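Local atomic coordinates of probable chaperone (Pseudomonas aeruginosa, PDB entry 4JMF), a protein that probably acts as a CesT-family chaperone of type III secretion, binding an effector protein as a dimer before export. Residues Arg85-Arg90 / Val109-Glu114. Residues are numbered along the deposited sequence; the frame is centred on the assembly and turned at random.
Sequences RLLWNR and VAAAEE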
loop_
_atom_site.group_PDB
_atom_site.type_symbol
_atom_site.label_atom_id
_atom_site.label_comp_id
_atom_site.label_asym_id
_atom_site.label_seq_id
_atom_site.Cartn_x
_atom_site.Cartn_y
_atom_site.Cartn_z
ATOM N N ARG B 85 6.796 8.515 -13.187
ATOM C CA ARG B 85 6.507 8.568 -11.760
ATOM C C ARG B 85 5.004 8.402 -11.528
ATOM O O ARG B 85 4.190 9.136 -12.100
ATOM C CB ARG B 85 7.049 9.877 -11.174
ATOM C CG ARG B 85 8.583 9.995 -11.392
ATOM C CD ARG B 85 9.183 11.340 -10.998
ATOM N NE ARG B 85 9.246 11.565 -9.551
ATOM C CZ ARG B 85 8.344 12.256 -8.853
ATOM N NH1 ARG B 85 7.281 12.780 -9.455
ATOM N NH2 ARG B 85 8.498 12.431 -7.542
ATOM N N LEU B 86 4.641 7.423 -10.703
ATOM C CA LEU B 86 3.231 7.058 -10.523
ATOM C C LEU B 86 2.857 7.099 -9.049
ATOM O O LEU B 86 3.538 6.494 -8.203
ATOM C CB LEU B 86 2.959 5.658 -11.085
ATOM C CG LEU B 86 3.311 5.342 -12.543
ATOM C CD1 LEU B 86 2.909 3.914 -12.889
ATOM C CD2 LEU B 86 2.645 6.319 -13.509
ATOM N N LEU B 87 1.791 7.833 -8.739
ATOM C CA LEU B 87 1.215 7.858 -7.393
ATOM C C LEU B 87 0.099 6.805 -7.398
ATOM O O LEU B 87 -0.756 6.833 -8.273
ATOM C CB LEU B 87 0.630 9.247 -7.123
ATOM C CG LEU B 87 0.035 9.558 -5.760
ATOM C CD1 LEU B 87 1.153 9.632 -4.755
ATOM C CD2 LEU B 87 -0.732 10.878 -5.802
ATOM N N TRP B 88 0.111 5.869 -6.451
ATOM C CA TRP B 88 -0.784 4.717 -6.548
ATOM C C TRP B 88 -1.235 4.209 -5.203
ATOM O O TRP B 88 -0.550 4.387 -4.184
ATOM C CB TRP B 88 -0.102 3.562 -7.289
ATOM C CG TRP B 88 1.130 3.045 -6.590
ATOM C CD1 TRP B 88 2.398 3.556 -6.679
ATOM C CD2 TRP B 88 1.215 1.922 -5.698
ATOM N NE1 TRP B 88 3.267 2.815 -5.909
ATOM C CE2 TRP B 88 2.565 1.810 -5.291
ATOM C CE3 TRP B 88 0.282 0.997 -5.203
ATOM C CZ2 TRP B 88 3.006 0.811 -4.414
ATOM C CZ3 TRP B 88 0.723 -0.001 -4.331
ATOM C CH2 TRP B 88 2.077 -0.084 -3.948
ATOM N N ASN B 89 -2.393 3.554 -5.198
ATOM C CA ASN B 89 -2.775 2.769 -4.029
ATOM C C ASN B 89 -3.466 1.488 -4.470
ATOM O O ASN B 89 -3.698 1.291 -5.666
ATOM C CB ASN B 89 -3.579 3.593 -3.015
ATOM C CG ASN B 89 -4.878 4.138 -3.584
ATOM O OD1 ASN B 89 -5.373 3.677 -4.623
ATOM N ND2 ASN B 89 -5.449 5.121 -2.890
ATOM N N ARG B 90 -3.748 0.590 -3.532
ATOM C CA ARG B 90 -4.321 -0.702 -3.904
ATOM C C ARG B 90 -5.160 -1.275 -2.776
ATOM O O ARG B 90 -4.803 -1.141 -1.600
ATOM C CB ARG B 90 -3.220 -1.698 -4.272
ATOM C CG ARG B 90 -3.754 -3.096 -4.571
ATOM C CD ARG B 90 -2.828 -3.844 -5.498
ATOM N NE ARG B 90 -1.523 -3.910 -4.920
ATOM C CZ ARG B 90 -0.382 -4.023 -5.588
ATOM N NH1 ARG B 90 -0.333 -4.113 -6.926
ATOM N NH2 ARG B 90 0.719 -4.049 -4.874
ATOM N N VAL B 109 -6.609 10.952 -5.024
ATOM C CA VAL B 109 -6.747 12.321 -5.511
ATOM C C VAL B 109 -6.320 13.367 -4.476
ATOM O O VAL B 109 -5.704 14.378 -4.827
ATOM C CB VAL B 109 -8.168 12.584 -6.041
ATOM C CG1 VAL B 109 -8.318 14.037 -6.442
ATOM C CG2 VAL B 109 -8.421 11.698 -7.250
ATOM N N ALA B 110 -6.599 13.110 -3.200
ATOM C CA ALA B 110 -6.188 14.040 -2.154
ATOM C C ALA B 110 -4.678 14.250 -2.149
ATOM O O ALA B 110 -4.200 15.367 -1.960
ATOM C CB ALA B 110 -6.683 13.578 -0.779
ATOM N N ALA B 111 -3.913 13.190 -2.378
ATOM C CA ALA B 111 -2.460 13.350 -2.361
ATOM C C ALA B 111 -1.995 14.022 -3.637
ATOM O O ALA B 111 -1.044 14.801 -3.628
ATOM C CB ALA B 111 -1.775 12.032 -2.181
ATOM N N ALA B 112 -2.661 13.716 -4.741
ATOM C CA ALA B 112 -2.301 14.328 -6.018
ATOM C C ALA B 112 -2.519 15.841 -5.959
ATOM O O ALA B 112 -1.755 16.603 -6.556
ATOM C CB ALA B 112 -3.099 13.714 -7.159
ATOM N N GLU B 113 -3.566 16.259 -5.242
ATOM C CA GLU B 113 -3.910 17.676 -5.089
ATOM C C GLU B 113 -2.826 18.407 -4.305
ATOM O O GLU B 113 -2.401 19.508 -4.665
ATOM C CB GLU B 113 -5.239 17.819 -4.337
ATOM C CG GLU B 113 -6.464 17.840 -5.221
ATOM C CD GLU B 113 -6.544 19.096 -6.064
ATOM O OE1 GLU B 113 -6.904 20.151 -5.501
ATOM O OE2 GLU B 113 -6.247 19.035 -7.283
ATOM N N GLU B 114 -2.392 17.781 -3.219
ATOM C CA GLU B 114 -1.401 18.355 -2.328
ATOM C C GLU B 114 -0.038 18.550 -2.995
ATOM O O GLU B 114 0.633 19.554 -2.758
ATOM C CB GLU B 114 -1.234 17.424 -1.134
ATOM C CG GLU B 114 -0.885 18.096 0.180
ATOM C CD GLU B 114 -1.141 17.171 1.365
ATOM O OE1 GLU B 114 -2.142 17.387 2.081
ATOM O OE2 GLU B 114 -0.352 16.219 1.571
#
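Leu87 meets the helix through a single methyl: its CD2 lies 3.9 Å from Ala111 CB and likewise 3.9 Å from Ala112 CB, two alanines that follow one another on the last turn of helix 98-114. The side chain leaves the strand pointing at the helix. CG sits anti to the backbone N (chi1 -177°), and with chi2 at 70° it is CD1 that turns aside while CD2 lies roughly anti to CA, extending the zigzag of the side chain as its foremost atom. That extension sets CD2 against the helix backbone, 3.6 Å from Ala112 N and 3.8 Å from Ala112 CA. The two alanine methyls are splayed apart, Ala111 CB standing 5.4 Å from Ala112 CB, so Leu87 CD2 fits between them rather than meeting either one alone. The nearest CA atoms across the contact, Leu87 CA and Ala112 CA, are 7.5 Å apart, a gap the leucine side chain spans.

Pro74 packs against both Leu87 and Ala111, Leu76 adds to the packing around the leucine, and His35 lies against Ala112. Further along, Asn89 ties the strand to the same helix through OD1, which accepts from Gln104 NE2, while Trp88 stacks edge-to-face with Phe67 of the second subunit. The sheet of this CesT fold thus holds its own C-terminal helix with Leu87 and a partner subunit with Trp88, and Ala110 and Ala111 each pack on a basic side chain of the other protein in the assembly.

Chemically, the contact is small, burying 99 Å² in all: its side-chain pairs are apolar, and a methyl rests on the helix backbone by van der Waals contact. Without a hydrogen bond between the segments to dictate direction, the fit probably depends on shape: one projecting methyl from the strand, and alanine side chains short enough for it to reach the helix backbone.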